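Local coordinates for tyrosyl-tRNA synthetase (Archaeoglobus fulgidus, PDB 2CYB), which catalyses the two-step attachment of tyrosine to its cognate tRNA, probably first activating the amino acid with ATP and then transferring it to the acceptor end, at residues E20-Q25 and L186-L191; V122-K127 and P192-S197. One frame throughout, in Å; residues are numbered along the deposited sequence.

Contact 1. Residues E20-Q25 and L186-L191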
loop_
_atom_site.group_PDB
_atom_site.type_symbol
_atom_site.label_atom_id
_atom_site.label_comp_id
_atom_site.label_asym_id
_atom_site.label_seq_id
_atom_site.Cartn_x
_atom_site.Cartn_y
_atom_site.Cartn_z
ATOM N N GLU A 20 25.508 19.267 -1.607
ATOM C CA GLU A 20 26.123 20.360 -2.357
ATOM C C GLU A 20 27.049 19.838 -3.466
ATOM O O GLU A 20 26.944 20.240 -4.629
ATOM C CB GLU A 20 26.925 21.260 -1.408
ATOM C CG GLU A 20 26.089 22.091 -0.441
ATOM C CD GLU A 20 25.453 23.302 -1.100
ATOM O OE1 GLU A 20 26.194 24.125 -1.678
ATOM O OE2 GLU A 20 24.214 23.437 -1.035
ATOM N N GLU A 21 27.959 18.946 -3.095
ATOM C CA GLU A 21 28.909 18.384 -4.048
ATOM C C GLU A 21 28.195 17.698 -5.208
ATOM O O GLU A 21 28.555 17.902 -6.371
ATOM C CB GLU A 21 29.840 17.403 -3.329
ATOM C CG GLU A 21 30.523 18.023 -2.111
ATOM C CD GLU A 21 31.460 17.066 -1.393
ATOM O OE1 GLU A 21 31.002 15.985 -0.965
ATOM O OE2 GLU A 21 32.656 17.401 -1.250
ATOM N N GLU A 22 27.178 16.897 -4.888
ATOM C CA GLU A 22 26.405 16.190 -5.906
ATOM C C GLU A 22 25.776 17.184 -6.870
ATOM O O GLU A 22 25.759 16.966 -8.083
ATOM C CB GLU A 22 25.308 15.340 -5.253
ATOM C CG GLU A 22 25.802 14.051 -4.607
ATOM C CD GLU A 22 24.730 13.367 -3.768
ATOM O OE1 GLU A 22 23.538 13.474 -4.127
ATOM O OE2 GLU A 22 25.079 12.713 -2.759
ATOM N N LEU A 23 25.256 18.279 -6.326
ATOM C CA LEU A 23 24.630 19.307 -7.146
ATOM C C LEU A 23 25.663 19.913 -8.093
ATOM O O LEU A 23 25.384 20.133 -9.272
ATOM C CB LEU A 23 24.031 20.400 -6.254
ATOM C CG LEU A 23 23.519 21.666 -6.938
ATOM C CD1 LEU A 23 22.495 21.316 -8.012
ATOM C CD2 LEU A 23 22.920 22.588 -5.889
ATOM N N ARG A 24 26.852 20.188 -7.567
ATOM C CA ARG A 24 27.915 20.765 -8.384
ATOM C C ARG A 24 28.292 19.798 -9.504
ATOM O O ARG A 24 28.202 20.140 -10.683
ATOM C CB ARG A 24 29.152 21.076 -7.533
ATOM C CG ARG A 24 30.314 21.670 -8.340
ATOM C CD ARG A 24 31.582 21.817 -7.505
ATOM N NE ARG A 24 31.540 22.950 -6.584
ATOM C CZ ARG A 24 31.584 24.227 -6.959
ATOM N NH1 ARG A 24 31.541 25.191 -6.047
ATOM N NH2 ARG A 24 31.672 24.543 -8.244
ATOM N N GLN A 25 28.702 18.588 -9.138
ATOM C CA GLN A 25 29.083 17.611 -10.148
ATOM C C GLN A 25 27.942 17.309 -11.112
ATOM O O GLN A 25 28.175 16.948 -12.261
ATOM C CB GLN A 25 29.612 16.328 -9.495
ATOM C CG GLN A 25 28.821 15.804 -8.321
ATOM C CD GLN A 25 29.564 14.703 -7.574
ATOM O OE1 GLN A 25 29.940 13.685 -8.160
ATOM N NE2 GLN A 25 29.782 14.905 -6.278
ATOM N N LEU A 186 14.279 8.469 1.974
ATOM C CA LEU A 186 13.835 7.115 1.675
ATOM C C LEU A 186 14.137 6.819 0.203
ATOM O O LEU A 186 14.568 5.721 -0.143
ATOM C CB LEU A 186 12.332 6.984 1.959
ATOM C CG LEU A 186 11.589 5.710 1.539
ATOM C CD1 LEU A 186 12.236 4.489 2.158
ATOM C CD2 LEU A 186 10.138 5.813 1.982
ATOM N N ALA A 187 13.913 7.806 -0.661
ATOM C CA ALA A 187 14.178 7.645 -2.086
ATOM C C ALA A 187 15.670 7.399 -2.312
ATOM O O ALA A 187 16.060 6.458 -3.012
ATOM C CB ALA A 187 13.733 8.891 -2.848
ATOM N N ARG A 188 16.505 8.240 -1.708
ATOM C CA ARG A 188 17.957 8.108 -1.850
ATOM C C ARG A 188 18.462 6.735 -1.398
ATOM O O ARG A 188 19.392 6.182 -1.984
ATOM C CB ARG A 188 18.682 9.204 -1.043
ATOM C CG ARG A 188 18.567 10.611 -1.638
ATOM C CD ARG A 188 19.218 11.659 -0.733
ATOM N NE ARG A 188 20.656 11.443 -0.532
ATOM C CZ ARG A 188 21.609 11.815 -1.386
ATOM N NH1 ARG A 188 21.302 12.428 -2.520
ATOM N NH2 ARG A 188 22.882 11.584 -1.096
ATOM N N GLU A 189 17.837 6.183 -0.368
ATOM C CA GLU A 189 18.250 4.894 0.167
ATOM C C GLU A 189 17.678 3.680 -0.575
ATOM O O GLU A 189 18.379 2.686 -0.778
ATOM C CB GLU A 189 17.880 4.812 1.652
ATOM C CG GLU A 189 18.365 3.562 2.359
ATOM C CD GLU A 189 18.018 3.554 3.836
ATOM O OE1 GLU A 189 18.423 4.493 4.550
ATOM O OE2 GLU A 189 17.340 2.605 4.286
ATOM N N ASN A 190 16.422 3.774 -1.000
ATOM C CA ASN A 190 15.754 2.660 -1.669
ATOM C C ASN A 190 15.807 2.584 -3.189
ATOM O O ASN A 190 15.824 1.483 -3.741
ATOM C CB ASN A 190 14.290 2.609 -1.229
ATOM C CG ASN A 190 14.127 2.028 0.154
ATOM O OD1 ASN A 190 15.070 1.998 0.942
ATOM N ND2 ASN A 190 12.922 1.570 0.463
ATOM N N LEU A 191 15.820 3.728 -3.868
ATOM C CA LEU A 191 15.843 3.715 -5.327
ATOM C C LEU A 191 17.001 2.911 -5.918
ATOM O O LEU A 191 16.818 2.200 -6.901
ATOM C CB LEU A 191 15.850 5.136 -5.891
ATOM C CG LEU A 191 14.522 5.893 -5.714
ATOM C CD1 LEU A 191 14.585 7.211 -6.447
ATOM C CD2 LEU A 191 13.371 5.058 -6.254
#
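A bidentate salt bridge between Glu22 and Arg188 spans the surface of the Rossmann-fold catalytic domain of this class I synthetase, tying helix 20-28 near the N-terminus to helix 181-190, which follows the sheet strand 173-177. The two backbones stay well apart, with the CA atoms of Glu22 and Arg188 12.4 Å from each other, so the contact is made wholly by two long side chains reaching out from opposite directions. The guanidinium presents its outer end: Arg188 NH1 donates to Glu22 OE1 at 2.9 Å, and Arg188 NH2 donates to Glu22 OE2 at 3.0 Å. Both bonds are nearly straight, with N-H...O angles of 169°, and each oxygen receives its proton on the syn lone pair. The carboxylate and guanidinium planes are 11° apart, nearly coplanar, which closes the familiar two-pronged ring of the arginine-carboxylate pair. On the glutamate the chain runs extended beyond CG, whereas the arginine bends at chi3 (61°), a turn that swings its end group round to face the acid squarely.

Arg188 NH1 has a further acceptor in the carbonyl oxygen of Pro199, next to strand 200-204, and the arginine side chain also rests on Val18 of strand 16-18. These two strands are antiparallel neighbours at one margin of the central sheet, so the arginine links both helices to that margin. At the root of the acid, the backbone N of Glu22 bonds to the hydroxyl of Thr19. With two parallel bonds setting the rotation of both end groups and opposite charges meeting in one plane, the pairing probably keeps the carboxylate ionised and lets one ion pair join two helices whose backbones do not touch here.

Contact 2. Residues V122-K127 and P192-S197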
loop_
_atom_site.group_PDB
_atom_site.type_symbol
_atom_site.label_atom_id
_atom_site.label_comp_id
_atom_site.label_asym_id
_atom_site.label_seq_id
_atom_site.Cartn_x
_atom_site.Cartn_y
_atom_site.Cartn_z
ATOM N N VAL A 122 3.724 -0.012 -11.187
ATOM C CA VAL A 122 3.101 -0.732 -10.078
ATOM C C VAL A 122 4.028 -1.816 -9.540
ATOM O O VAL A 122 4.113 -2.031 -8.331
ATOM C CB VAL A 122 1.749 -1.356 -10.489
ATOM C CG1 VAL A 122 0.777 -0.260 -10.877
ATOM C CG2 VAL A 122 1.941 -2.328 -11.633
ATOM N N LEU A 123 4.745 -2.491 -10.427
ATOM C CA LEU A 123 5.658 -3.522 -9.976
ATOM C C LEU A 123 6.738 -2.890 -9.094
ATOM O O LEU A 123 7.138 -3.473 -8.077
ATOM C CB LEU A 123 6.272 -4.239 -11.181
ATOM C CG LEU A 123 6.727 -5.693 -11.034
ATOM C CD1 LEU A 123 5.960 -6.429 -9.939
ATOM C CD2 LEU A 123 6.502 -6.376 -12.378
ATOM N N ASP A 124 7.202 -1.694 -9.463
ATOM C CA ASP A 124 8.216 -1.011 -8.659
ATOM C C ASP A 124 7.657 -0.659 -7.280
ATOM O O ASP A 124 8.376 -0.715 -6.276
ATOM C CB ASP A 124 8.693 0.266 -9.351
ATOM C CG ASP A 124 9.806 0.006 -10.345
ATOM O OD1 ASP A 124 10.082 0.906 -11.160
ATOM O OD2 ASP A 124 10.405 -1.089 -10.303
ATOM N N VAL A 125 6.385 -0.275 -7.242
ATOM C CA VAL A 125 5.736 0.065 -5.979
ATOM C C VAL A 125 5.755 -1.159 -5.079
ATOM O O VAL A 125 6.074 -1.065 -3.889
ATOM C CB VAL A 125 4.265 0.522 -6.185
ATOM C CG1 VAL A 125 3.547 0.606 -4.837
ATOM C CG2 VAL A 125 4.235 1.872 -6.870
ATOM N N LEU A 126 5.426 -2.317 -5.648
ATOM C CA LEU A 126 5.417 -3.545 -4.862
ATOM C C LEU A 126 6.814 -3.887 -4.339
ATOM O O LEU A 126 6.963 -4.342 -3.204
ATOM C CB LEU A 126 4.855 -4.707 -5.690
ATOM C CG LEU A 126 3.382 -4.583 -6.098
ATOM C CD1 LEU A 126 2.918 -5.915 -6.648
ATOM C CD2 LEU A 126 2.519 -4.168 -4.909
ATOM N N LYS A 127 7.833 -3.662 -5.163
ATOM C CA LYS A 127 9.214 -3.930 -4.765
ATOM C C LYS A 127 9.619 -2.958 -3.661
ATOM O O LYS A 127 10.244 -3.350 -2.666
ATOM C CB LYS A 127 10.149 -3.778 -5.965
ATOM C CG LYS A 127 9.957 -4.852 -7.026
ATOM C CD LYS A 127 10.855 -4.609 -8.235
ATOM C CE LYS A 127 10.725 -5.734 -9.252
ATOM N NZ LYS A 127 11.608 -5.522 -10.435
ATOM N N PRO A 192 18.201 2.997 -5.320
ATOM C CA PRO A 192 19.297 2.218 -5.901
ATOM C C PRO A 192 19.010 0.714 -5.873
ATOM O O PRO A 192 19.456 -0.021 -6.752
ATOM C CB PRO A 192 20.493 2.595 -5.027
ATOM C CG PRO A 192 20.171 4.007 -4.598
ATOM C CD PRO A 192 18.696 3.884 -4.249
ATOM N N ARG A 193 18.260 0.267 -4.867
ATOM C CA ARG A 193 17.930 -1.148 -4.738
ATOM C C ARG A 193 17.032 -1.607 -5.878
ATOM O O ARG A 193 16.898 -2.807 -6.127
ATOM C CB ARG A 193 17.254 -1.426 -3.400
ATOM C CG ARG A 193 18.127 -1.137 -2.189
ATOM C CD ARG A 193 19.300 -2.099 -2.099
ATOM N NE ARG A 193 20.050 -1.916 -0.859
ATOM C CZ ARG A 193 20.949 -2.774 -0.396
ATOM N NH1 ARG A 193 21.219 -3.889 -1.071
ATOM N NH2 ARG A 193 21.569 -2.522 0.753
ATOM N N LEU A 194 16.414 -0.651 -6.566
ATOM C CA LEU A 194 15.550 -0.976 -7.688
ATOM C C LEU A 194 16.241 -0.649 -9.003
ATOM O O LEU A 194 15.615 -0.629 -10.060
ATOM C CB LEU A 194 14.220 -0.218 -7.576
ATOM C CG LEU A 194 13.181 -0.870 -6.651
ATOM C CD1 LEU A 194 13.700 -0.926 -5.228
ATOM C CD2 LEU A 194 11.881 -0.084 -6.702
ATOM N N GLY A 195 17.540 -0.384 -8.928
ATOM C CA GLY A 195 18.296 -0.072 -10.125
ATOM C C GLY A 195 18.210 1.367 -10.599
ATOM O O GLY A 195 18.496 1.643 -11.762
ATOM N N TYR A 196 17.808 2.286 -9.724
ATOM C CA TYR A 196 17.716 3.692 -10.104
ATOM C C TYR A 196 18.734 4.517 -9.327
ATOM O O TYR A 196 19.188 4.111 -8.264
ATOM C CB TYR A 196 16.311 4.231 -9.837
ATOM C CG TYR A 196 15.223 3.475 -10.560
ATOM C CD1 TYR A 196 14.270 2.744 -9.851
ATOM C CD2 TYR A 196 15.132 3.503 -11.950
ATOM C CE1 TYR A 196 13.249 2.063 -10.506
ATOM C CE2 TYR A 196 14.114 2.820 -12.621
ATOM C CZ TYR A 196 13.177 2.105 -11.888
ATOM O OH TYR A 196 12.164 1.440 -12.534
ATOM N N SER A 197 19.090 5.683 -9.852
ATOM C CA SER A 197 20.074 6.516 -9.171
ATOM C C SER A 197 19.490 7.283 -7.989
ATOM O O SER A 197 18.295 7.581 -7.945
ATOM C CB SER A 197 20.714 7.488 -10.168
ATOM O OG SER A 197 19.728 8.216 -10.876
HETATM O O HOH W 1 13.071 -1.702 -10.763
#
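A chi1 of -85° turns the Asp124 carboxylate back toward the backbone N side, opposite the carbonyl carbon, while Tyr196 takes the same kind of turn about its first torsion and sends its ring in from the opposite direction. The phenol thus meets the acid end-on: Tyr196 OH donates to Asp124 OD1 over 2.6 Å, a short bond that arrives on the syn side, 16° out of the carboxylate plane. Ring and carboxylate stand almost perpendicular, 88° apart. The other oxygen is engaged through water 1, which donates both to Asp124 OD2 and to the backbone Leu194 O, each at 2.8 Å, so the loop is held directly and through solvent. Leu194 O also lies over one face of the Tyr196 ring, offset toward its rim.

Van der Waals packing supplements these bonds: the methyl Leu194 CD2 lies 3.6 Å from the carbonyl Asp124 O and 4.1 Å from Lys127 CB. Asp124 OD1 is shared with His168 NE2 at the end of helix 154-168. Replacing Asp124 by an alanine is likely to leave the Tyr196 hydroxyl and His168 NE2 without their shared acceptor and water 1 with its Asp124 end untied.

Leu164 and Ala167 of helix 154-168 touch Asp124 and Tyr196 respectively. Helix 119-131 therefore packs on helix 154-168 and on the loop between helix 181-190 and strand 200-204, while Val122, Leu123, Leu126 and Lys127 pack against the second subunit of the dimer.

How the contacts relate
Contact 1 is a surface ion pair joining two helices through their side chains alone, whereas contact 2 is partly buried and combines a short hydroxyl-carboxylate bond, a bridging water and leucine packing. Both centre on an acidic side chain, but its partner is a charged arginine in the first and a neutral phenol in the second. Their second segments, 186-191 and 192-197, are consecutive, running from the last turns of helix 181-190 on toward strand 200-204, linked further by a probable hydrogen bond from Tyr196 N to Leu191 O. This continuous piece thus reaches helix 20-28, near the N-terminus, through contact 1 and the dimer-facing helix 119-131 through contact 2; the centres of the two contacts lie about 16 Å apart.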